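PDB 4F53: SusD homolog from Bacteroides ovatus, which probably binds mucin O-glycans at the cell surface, as a TPR-like SusD-family outer-membrane lipoprotein. Local coordinates for residues A[265-270]-A[455-459]; A[273-278]-A[382-388]; A[305-309]-A[405-409]. Residue numbers count along the deposited sequence, not the author numbering.

Interaction 1 of 3, residues A[265-270]-A[455-459]; sequences ADLTCY and PKLMP
Residues 265-270, the first turn and a half of helix 265-273, face an extended loop, 455-459, which follows helix 442-452 and carries a cis peptide before Pro455. From Lys456 to Met458 the loop holds beta-like phi/psi, and the nearest CA atoms are those of Asp266 and Leu457, 6.4 Å apart. One side of the helix, Ala265, Asp266, Cys269 and Tyr270, makes the contact. The main bump is selenomethionine Met458 (chi1 m, chi2 t, chi3 m): its tip enters the hollow between Ala265 and Cys269, with CE 3.8 Å from Ala265 CB and 4.3 Å from Cys269 SG. Asp266 (chi1 m) reaches the loop backbone, its OD2 accepting from Met458 N at 2.9 Å in a nearly straight bond. A turn further on, Tyr270 (m) reaches across to the loop at a steep angle to its backbone; its OH donates to Lys456 O at 2.7 Å, and its CZ rests 3.9 Å from Pro455 CB. A water bridges Tyr270 OH (3.0 Å) and Lys456 N (2.8 Å), while Trp435 of helix 423-438 meets the Tyr270 ring and touches Pro455. This is a helix-to-loop join within the SusD fold. Asp266 OD1 also forms a salt bridge with Arg307, so its buried carboxylate is both charge-balanced and tied to a loop amide; helical side chains thus satisfy the Met458 amide and the Lys456 carbonyl of an irregular loop.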
loop_
_atom_site.group_PDB
_atom_site.type_symbol
_atom_site.label_atom_id
_atom_site.label_comp_id
_atom_site.label_asym_id
_atom_site.label_seq_id
_atom_site.Cartn_x
_atom_site.Cartn_y
_atom_site.Cartn_z
ATOM N N ALA A 265 -11.847 9.904 -7.129
ATOM C CA ALA A 265 -13.226 10.270 -6.837
ATOM C C ALA A 265 -13.724 9.487 -5.578
ATOM O O ALA A 265 -14.491 10.030 -4.786
ATOM C CB ALA A 265 -14.096 9.968 -8.046
ATOM N N ASP A 266 -13.233 8.238 -5.376
ATOM C CA ASP A 266 -13.579 7.392 -4.232
ATOM C C ASP A 266 -13.183 8.038 -2.889
ATOM O O ASP A 266 -13.989 8.077 -1.968
ATOM C CB ASP A 266 -12.901 6.001 -4.354
ATOM C CG ASP A 266 -13.029 5.385 -5.736
ATOM O OD1 ASP A 266 -12.337 5.859 -6.665
ATOM O OD2 ASP A 266 -13.851 4.482 -5.898
ATOM N N LEU A 267 -11.954 8.540 -2.792
ATOM C CA LEU A 267 -11.424 9.149 -1.585
ATOM C C LEU A 267 -12.207 10.416 -1.209
ATOM O O LEU A 267 -12.541 10.567 -0.040
ATOM C CB LEU A 267 -9.919 9.434 -1.769
ATOM C CG LEU A 267 -9.042 9.673 -0.538
ATOM C CD1 LEU A 267 -9.115 8.531 0.478
ATOM C CD2 LEU A 267 -7.616 9.865 -0.949
ATOM N N THR A 268 -12.567 11.284 -2.181
ATOM C CA THR A 268 -13.359 12.464 -1.855
ATOM C C THR A 268 -14.832 12.064 -1.548
ATOM O O THR A 268 -15.457 12.722 -0.724
ATOM C CB THR A 268 -13.229 13.583 -2.913
ATOM O OG1 THR A 268 -13.680 13.110 -4.177
ATOM C CG2 THR A 268 -11.781 14.128 -3.027
ATOM N N CYS A 269 -15.360 10.974 -2.134
ATOM C CA CYS A 269 -16.725 10.513 -1.832
ATOM C C CYS A 269 -16.879 10.141 -0.342
ATOM O O CYS A 269 -17.821 10.593 0.301
ATOM C CB CYS A 269 -17.120 9.349 -2.729
ATOM S SG CYS A 269 -17.649 9.858 -4.378
ATOM N N TYR A 270 -15.947 9.338 0.195
ATOM C CA TYR A 270 -15.974 8.935 1.601
ATOM C C TYR A 270 -15.701 10.107 2.530
ATOM O O TYR A 270 -16.412 10.293 3.502
ATOM C CB TYR A 270 -14.925 7.838 1.885
ATOM C CG TYR A 270 -15.357 6.447 1.465
ATOM C CD1 TYR A 270 -16.163 5.669 2.288
ATOM C CD2 TYR A 270 -14.911 5.887 0.268
ATOM C CE1 TYR A 270 -16.553 4.384 1.916
ATOM C CE2 TYR A 270 -15.287 4.595 -0.112
ATOM C CZ TYR A 270 -16.114 3.853 0.717
ATOM O OH TYR A 270 -16.470 2.580 0.394
ATOM N N PRO A 455 -12.238 -0.840 1.461
ATOM C CA PRO A 455 -13.575 -0.210 1.327
ATOM C C PRO A 455 -14.212 -0.568 -0.012
ATOM O O PRO A 455 -13.512 -0.991 -0.948
ATOM C CB PRO A 455 -13.248 1.301 1.398
ATOM C CG PRO A 455 -11.915 1.372 0.707
ATOM C CD PRO A 455 -11.156 0.142 1.195
ATOM N N LYS A 456 -15.519 -0.374 -0.126
ATOM C CA LYS A 456 -16.178 -0.557 -1.426
ATOM C C LYS A 456 -15.666 0.557 -2.362
ATOM O O LYS A 456 -15.578 1.709 -1.947
ATOM C CB LYS A 456 -17.722 -0.536 -1.305
ATOM C CG LYS A 456 -18.315 -1.579 -0.359
ATOM C CD LYS A 456 -17.920 -3.033 -0.660
ATOM C CE LYS A 456 -18.449 -3.605 -1.963
ATOM N NZ LYS A 456 -19.928 -3.762 -1.956
ATOM N N LEU A 457 -15.208 0.193 -3.547
ATOM C CA LEU A 457 -14.689 1.135 -4.532
ATOM C C LEU A 457 -15.538 1.104 -5.797
ATOM O O LEU A 457 -16.254 0.126 -6.055
ATOM C CB LEU A 457 -13.220 0.790 -4.905
ATOM C CG LEU A 457 -12.145 0.858 -3.807
ATOM C CD1 LEU A 457 -10.843 0.270 -4.320
ATOM C CD2 LEU A 457 -11.964 2.294 -3.307
HETATM N N MSE A 458 -15.470 2.180 -6.587
HETATM C CA MSE A 458 -16.150 2.200 -7.873
HETATM C C MSE A 458 -15.367 1.326 -8.851
HETATM O O MSE A 458 -14.137 1.256 -8.741
HETATM C CB MSE A 458 -16.266 3.635 -8.401
HETATM C CG MSE A 458 -17.486 4.338 -7.869
HETATM SE SE MSE A 458 -17.626 6.196 -8.422
HETATM C CE MSE A 458 -16.246 6.973 -7.303
ATOM N N PRO A 459 -16.002 0.635 -9.811
ATOM C CA PRO A 459 -15.191 -0.082 -10.795
ATOM C C PRO A 459 -14.470 0.924 -11.710
ATOM O O PRO A 459 -14.879 2.100 -11.801
ATOM C CB PRO A 459 -16.227 -0.909 -11.548
ATOM C CG PRO A 459 -17.471 -0.088 -11.482
ATOM C CD PRO A 459 -17.448 0.563 -10.135
HETATM O O HOH W 1 -16.561 0.365 2.409
#

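Interaction 2 of 3, residues A[273-278]-A[382-388]; sequences AYNDPR and YLASTGK
Helix 265-273 ends in a Schellman motif, with Asn275 at positive phi (47/45), and the chain then turns at Asp276 and Pro277 against the end of helix 379-383. Along the second segment, Tyr382 (chi1 t, chi2 81°) comes first, on the last helical turn: its CE1 lies 3.6 Å from Tyr274 CB, its CD1 4.0 Å from Pro277 CD, and its OH, whose stronger partner is Gln433, lies 2.8 Å from Asp276 OD2, at best a weak hydrogen bond. Ser385 points its CB toward Tyr274. Gly387 then passes closest, its CA 5.1 Å from Tyr274 CA and 3.4 Å from Ala273 O in a CA-H...O contact; a CB there would clash with that oxygen. Lys388 closes the segment with its O 3.4 Å from Ala273 CB. Asp276 OD1 caps Arg278 N (2.9 Å), and OD2 pairs with Arg278 NH2 (2.7 Å). The carboxylate thus binds Arg278 firmly and the phenol weakly at best, so the join rests largely on packing of the Tyr382 ring and Gly387.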
loop_
_atom_site.group_PDB
_atom_site.type_symbol
_atom_site.label_atom_id
_atom_site.label_comp_id
_atom_site.label_asym_id
_atom_site.label_seq_id
_atom_site.Cartn_x
_atom_site.Cartn_y
_atom_site.Cartn_z
ATOM N N ALA A 273 -18.547 12.721 2.629
ATOM C CA ALA A 273 -19.688 12.169 3.380
ATOM C C ALA A 273 -19.451 12.247 4.885
ATOM O O ALA A 273 -20.392 12.474 5.641
ATOM C CB ALA A 273 -19.926 10.733 2.979
ATOM N N TYR A 274 -18.187 12.053 5.317
ATOM C CA TYR A 274 -17.849 12.083 6.739
ATOM C C TYR A 274 -17.424 13.475 7.220
ATOM O O TYR A 274 -17.044 13.593 8.389
ATOM C CB TYR A 274 -16.736 11.058 7.043
ATOM C CG TYR A 274 -17.054 9.641 6.611
ATOM C CD1 TYR A 274 -18.372 9.183 6.553
ATOM C CD2 TYR A 274 -16.040 8.738 6.324
ATOM C CE1 TYR A 274 -18.669 7.895 6.117
ATOM C CE2 TYR A 274 -16.323 7.432 5.943
ATOM C CZ TYR A 274 -17.640 7.016 5.823
ATOM O OH TYR A 274 -17.906 5.710 5.463
ATOM N N ASN A 275 -17.449 14.519 6.334
ATOM C CA ASN A 275 -16.984 15.899 6.634
ATOM C C ASN A 275 -15.622 15.806 7.309
ATOM O O ASN A 275 -15.392 16.375 8.364
ATOM C CB ASN A 275 -17.996 16.677 7.508
ATOM C CG ASN A 275 -19.316 16.906 6.809
ATOM O OD1 ASN A 275 -19.384 17.579 5.771
ATOM N ND2 ASN A 275 -20.391 16.313 7.332
ATOM N N ASP A 276 -14.763 14.952 6.741
ATOM C CA ASP A 276 -13.464 14.629 7.292
ATOM C C ASP A 276 -12.511 15.835 7.309
ATOM O O ASP A 276 -12.195 16.396 6.249
ATOM C CB ASP A 276 -12.871 13.459 6.515
ATOM C CG ASP A 276 -11.878 12.628 7.288
ATOM O OD1 ASP A 276 -10.967 13.215 7.903
ATOM O OD2 ASP A 276 -11.985 11.393 7.246
ATOM N N PRO A 277 -12.014 16.219 8.512
ATOM C CA PRO A 277 -11.021 17.318 8.584
ATOM C C PRO A 277 -9.639 16.927 8.036
ATOM O O PRO A 277 -8.790 17.796 7.897
ATOM C CB PRO A 277 -10.950 17.665 10.081
ATOM C CG PRO A 277 -11.404 16.476 10.774
ATOM C CD PRO A 277 -12.330 15.686 9.856
ATOM N N ARG A 278 -9.414 15.662 7.686
ATOM C CA ARG A 278 -8.143 15.247 7.061
ATOM C C ARG A 278 -8.145 15.630 5.597
ATOM O O ARG A 278 -7.119 15.496 4.960
ATOM C CB ARG A 278 -7.859 13.744 7.223
ATOM C CG ARG A 278 -7.557 13.355 8.662
ATOM C CD ARG A 278 -7.629 11.875 8.818
ATOM N NE ARG A 278 -9.012 11.406 8.770
ATOM C CZ ARG A 278 -9.381 10.187 9.119
ATOM N NH1 ARG A 278 -8.484 9.319 9.555
ATOM N NH2 ARG A 278 -10.656 9.834 9.063
ATOM N N TYR A 382 -16.234 13.827 14.959
ATOM C CA TYR A 382 -15.994 12.930 13.832
ATOM C C TYR A 382 -16.385 11.496 14.212
ATOM O O TYR A 382 -17.097 10.846 13.446
ATOM C CB TYR A 382 -14.541 13.006 13.361
ATOM C CG TYR A 382 -14.290 12.149 12.137
ATOM C CD1 TYR A 382 -14.618 12.605 10.859
ATOM C CD2 TYR A 382 -13.741 10.867 12.255
ATOM C CE1 TYR A 382 -14.403 11.811 9.732
ATOM C CE2 TYR A 382 -13.493 10.078 11.132
ATOM C CZ TYR A 382 -13.831 10.549 9.872
ATOM O OH TYR A 382 -13.619 9.745 8.764
ATOM N N LEU A 383 -15.972 11.028 15.416
ATOM C CA LEU A 383 -16.254 9.686 15.946
ATOM C C LEU A 383 -17.760 9.397 16.060
ATOM O O LEU A 383 -18.157 8.244 15.961
ATOM C CB LEU A 383 -15.581 9.501 17.317
ATOM C CG LEU A 383 -14.032 9.370 17.315
ATOM C CD1 LEU A 383 -13.476 9.367 18.744
ATOM C CD2 LEU A 383 -13.580 8.130 16.576
ATOM N N ALA A 384 -18.589 10.428 16.217
ATOM C CA ALA A 384 -20.049 10.329 16.336
ATOM C C ALA A 384 -20.771 10.511 14.984
ATOM O O ALA A 384 -21.989 10.380 14.921
ATOM C CB ALA A 384 -20.544 11.378 17.330
ATOM N N SER A 385 -20.035 10.818 13.925
ATOM C CA SER A 385 -20.548 11.085 12.573
ATOM C C SER A 385 -21.307 9.871 12.009
ATOM O O SER A 385 -20.830 8.730 12.121
ATOM C CB SER A 385 -19.401 11.499 11.638
ATOM O OG SER A 385 -19.742 11.464 10.258
ATOM N N THR A 386 -22.483 10.131 11.392
ATOM C CA THR A 386 -23.324 9.096 10.753
ATOM C C THR A 386 -23.598 9.444 9.254
ATOM O O THR A 386 -24.543 8.928 8.656
ATOM C CB THR A 386 -24.630 8.865 11.536
ATOM O OG1 THR A 386 -25.328 10.107 11.640
ATOM C CG2 THR A 386 -24.392 8.256 12.914
ATOM N N GLY A 387 -22.716 10.239 8.666
ATOM C CA GLY A 387 -22.760 10.652 7.270
ATOM C C GLY A 387 -22.667 9.487 6.307
ATOM O O GLY A 387 -21.861 8.572 6.493
ATOM N N LYS A 388 -23.541 9.474 5.317
ATOM C CA LYS A 388 -23.594 8.373 4.364
ATOM C C LYS A 388 -22.990 8.762 3.037
ATOM O O LYS A 388 -23.167 9.903 2.594
ATOM C CB LYS A 388 -25.052 7.909 4.169
ATOM C CG LYS A 388 -25.683 7.262 5.422
ATOM C CD LYS A 388 -25.005 5.972 5.924
ATOM C CE LYS A 388 -25.712 5.408 7.137
ATOM N NZ LYS A 388 -25.646 6.318 8.316
#

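Interaction 3 of 3, residues A[305-309]-A[405-409]; sequences LRRGI and DYSGA
Two irregular loops meet near the surface of the SusD fold, where an Asx turn in 405-409 presents a tyrosine to the loop that precedes strand 332-335. In the turn Asp405 OD1 accepts from Ser407 N at 3.3 Å and from Ser407 OG at 2.5 Å. The loops come nearest at Arg306 and Tyr406, with CA atoms 6.2 Å apart and CB atoms 3.6 Å apart. Arg306 (chi1 t, chi2 p, chi3 t) extends along the partner backbone, and its NH1 donates to Tyr406 O at 2.9 Å; its NH2 bonds to Pro459. Gly308, with positive phi (79/24), bends the chain so that Ile309 (m, t) returns to the tyrosine. Ile309 CG1 sits 3.7 Å from the centroid of the Tyr406 ring, 8° off its normal, a CH-pi contact over one face, and Ile309 CD1 lies 3.6 Å from Tyr406 CD2. The phenol itself bonds to Gln313. The contact thus pairs a cationic side chain with a neutral carbonyl and an aliphatic chain with an aromatic face, without a charge pair between the segments.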
loop_
_atom_site.group_PDB
_atom_site.type_symbol
_atom_site.label_atom_id
_atom_site.label_comp_id
_atom_site.label_asym_id
_atom_site.label_seq_id
_atom_site.Cartn_x
_atom_site.Cartn_y
_atom_site.Cartn_z
ATOM N N LEU A 305 -10.906 12.718 -9.291
ATOM C CA LEU A 305 -11.146 12.292 -10.659
ATOM C C LEU A 305 -11.457 10.774 -10.660
ATOM O O LEU A 305 -10.963 10.030 -9.812
ATOM C CB LEU A 305 -9.882 12.630 -11.479
ATOM C CG LEU A 305 -9.852 12.332 -12.968
ATOM C CD1 LEU A 305 -10.838 13.209 -13.729
ATOM C CD2 LEU A 305 -8.458 12.523 -13.500
ATOM N N ARG A 306 -12.304 10.331 -11.591
ATOM C CA ARG A 306 -12.655 8.932 -11.722
ATOM C C ARG A 306 -11.405 8.111 -12.102
ATOM O O ARG A 306 -10.632 8.528 -12.981
ATOM C CB ARG A 306 -13.761 8.771 -12.788
ATOM C CG ARG A 306 -14.320 7.354 -12.940
ATOM C CD ARG A 306 -15.229 6.955 -11.780
ATOM N NE ARG A 306 -15.645 5.559 -11.899
ATOM C CZ ARG A 306 -16.743 5.159 -12.525
ATOM N NH1 ARG A 306 -17.569 6.048 -13.069
ATOM N NH2 ARG A 306 -17.020 3.872 -12.625
ATOM N N ARG A 307 -11.187 6.983 -11.403
ATOM C CA ARG A 307 -10.073 6.078 -11.717
ATOM C C ARG A 307 -10.460 5.219 -12.913
ATOM O O ARG A 307 -11.644 4.895 -13.069
ATOM C CB ARG A 307 -9.714 5.183 -10.523
ATOM C CG ARG A 307 -9.195 5.904 -9.286
ATOM C CD ARG A 307 -8.999 4.924 -8.129
ATOM N NE ARG A 307 -10.295 4.361 -7.732
ATOM C CZ ARG A 307 -10.663 3.103 -7.917
ATOM N NH1 ARG A 307 -9.788 2.207 -8.360
ATOM N NH2 ARG A 307 -11.892 2.719 -7.616
ATOM N N GLY A 308 -9.475 4.837 -13.724
ATOM C CA GLY A 308 -9.715 3.972 -14.865
ATOM C C GLY A 308 -10.284 4.632 -16.104
ATOM O O GLY A 308 -10.898 3.948 -16.925
ATOM N N ILE A 309 -10.086 5.946 -16.266
ATOM C CA ILE A 309 -10.497 6.639 -17.502
ATOM C C ILE A 309 -9.501 6.195 -18.590
ATOM O O ILE A 309 -8.296 6.194 -18.342
ATOM C CB ILE A 309 -10.562 8.184 -17.340
ATOM C CG1 ILE A 309 -11.639 8.607 -16.305
ATOM C CG2 ILE A 309 -10.771 8.868 -18.708
ATOM C CD1 ILE A 309 -11.529 10.089 -15.826
ATOM N N ASP A 405 -18.823 11.986 -19.130
ATOM C CA ASP A 405 -19.491 11.991 -17.830
ATOM C C ASP A 405 -19.066 10.721 -17.083
ATOM O O ASP A 405 -19.557 9.628 -17.387
ATOM C CB ASP A 405 -21.027 12.082 -17.981
ATOM C CG ASP A 405 -21.783 11.975 -16.664
ATOM O OD1 ASP A 405 -21.180 12.266 -15.608
ATOM O OD2 ASP A 405 -22.986 11.622 -16.690
ATOM N N TYR A 406 -18.145 10.866 -16.115
ATOM C CA TYR A 406 -17.622 9.729 -15.378
ATOM C C TYR A 406 -18.277 9.572 -14.003
ATOM O O TYR A 406 -17.725 8.912 -13.131
ATOM C CB TYR A 406 -16.089 9.806 -15.297
ATOM C CG TYR A 406 -15.453 9.514 -16.639
ATOM C CD1 TYR A 406 -15.598 8.269 -17.244
ATOM C CD2 TYR A 406 -14.777 10.505 -17.345
ATOM C CE1 TYR A 406 -15.069 8.009 -18.507
ATOM C CE2 TYR A 406 -14.198 10.241 -18.588
ATOM C CZ TYR A 406 -14.368 8.997 -19.175
ATOM O OH TYR A 406 -13.804 8.707 -20.395
ATOM N N SER A 407 -19.518 10.067 -13.862
ATOM C CA SER A 407 -20.336 9.897 -12.658
ATOM C C SER A 407 -20.546 8.395 -12.369
ATOM O O SER A 407 -20.591 7.576 -13.290
ATOM C CB SER A 407 -21.693 10.577 -12.835
ATOM O OG SER A 407 -21.588 11.959 -13.143
ATOM N N GLY A 408 -20.688 8.055 -11.104
ATOM C CA GLY A 408 -20.918 6.684 -10.680
ATOM C C GLY A 408 -21.343 6.657 -9.234
ATOM O O GLY A 408 -21.631 7.709 -8.656
ATOM N N ALA A 409 -21.413 5.463 -8.632
ATOM C CA ALA A 409 -21.825 5.383 -7.240
ATOM C C ALA A 409 -21.146 4.262 -6.517
ATOM O O ALA A 409 -20.980 3.181 -7.083
ATOM C CB ALA A 409 -23.329 5.214 -7.143
#

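Interactions 1 and 3 touch directly, with centres about 10 Å apart. Asp266 OD1 of interaction 1 forms a 2.7 Å salt bridge with Arg307 NE of interaction 3, and Ala265 N probably bonds to Leu305 O at 2.8 Å. Interaction 2 continues from the far end of the same helix, its centre about 15 Å from that of interaction 1 and about 23 Å from that of interaction 3. Interactions 2 and 3 are both nested within the chain loop closed by interaction 1, and they cross each other in sequence. Glycerol, probably from crystallisation, bonds weakly to Leu457 O and also to Arg307 NH1; the calcium ion nearest Arg278 is about 12 Å from its side chain.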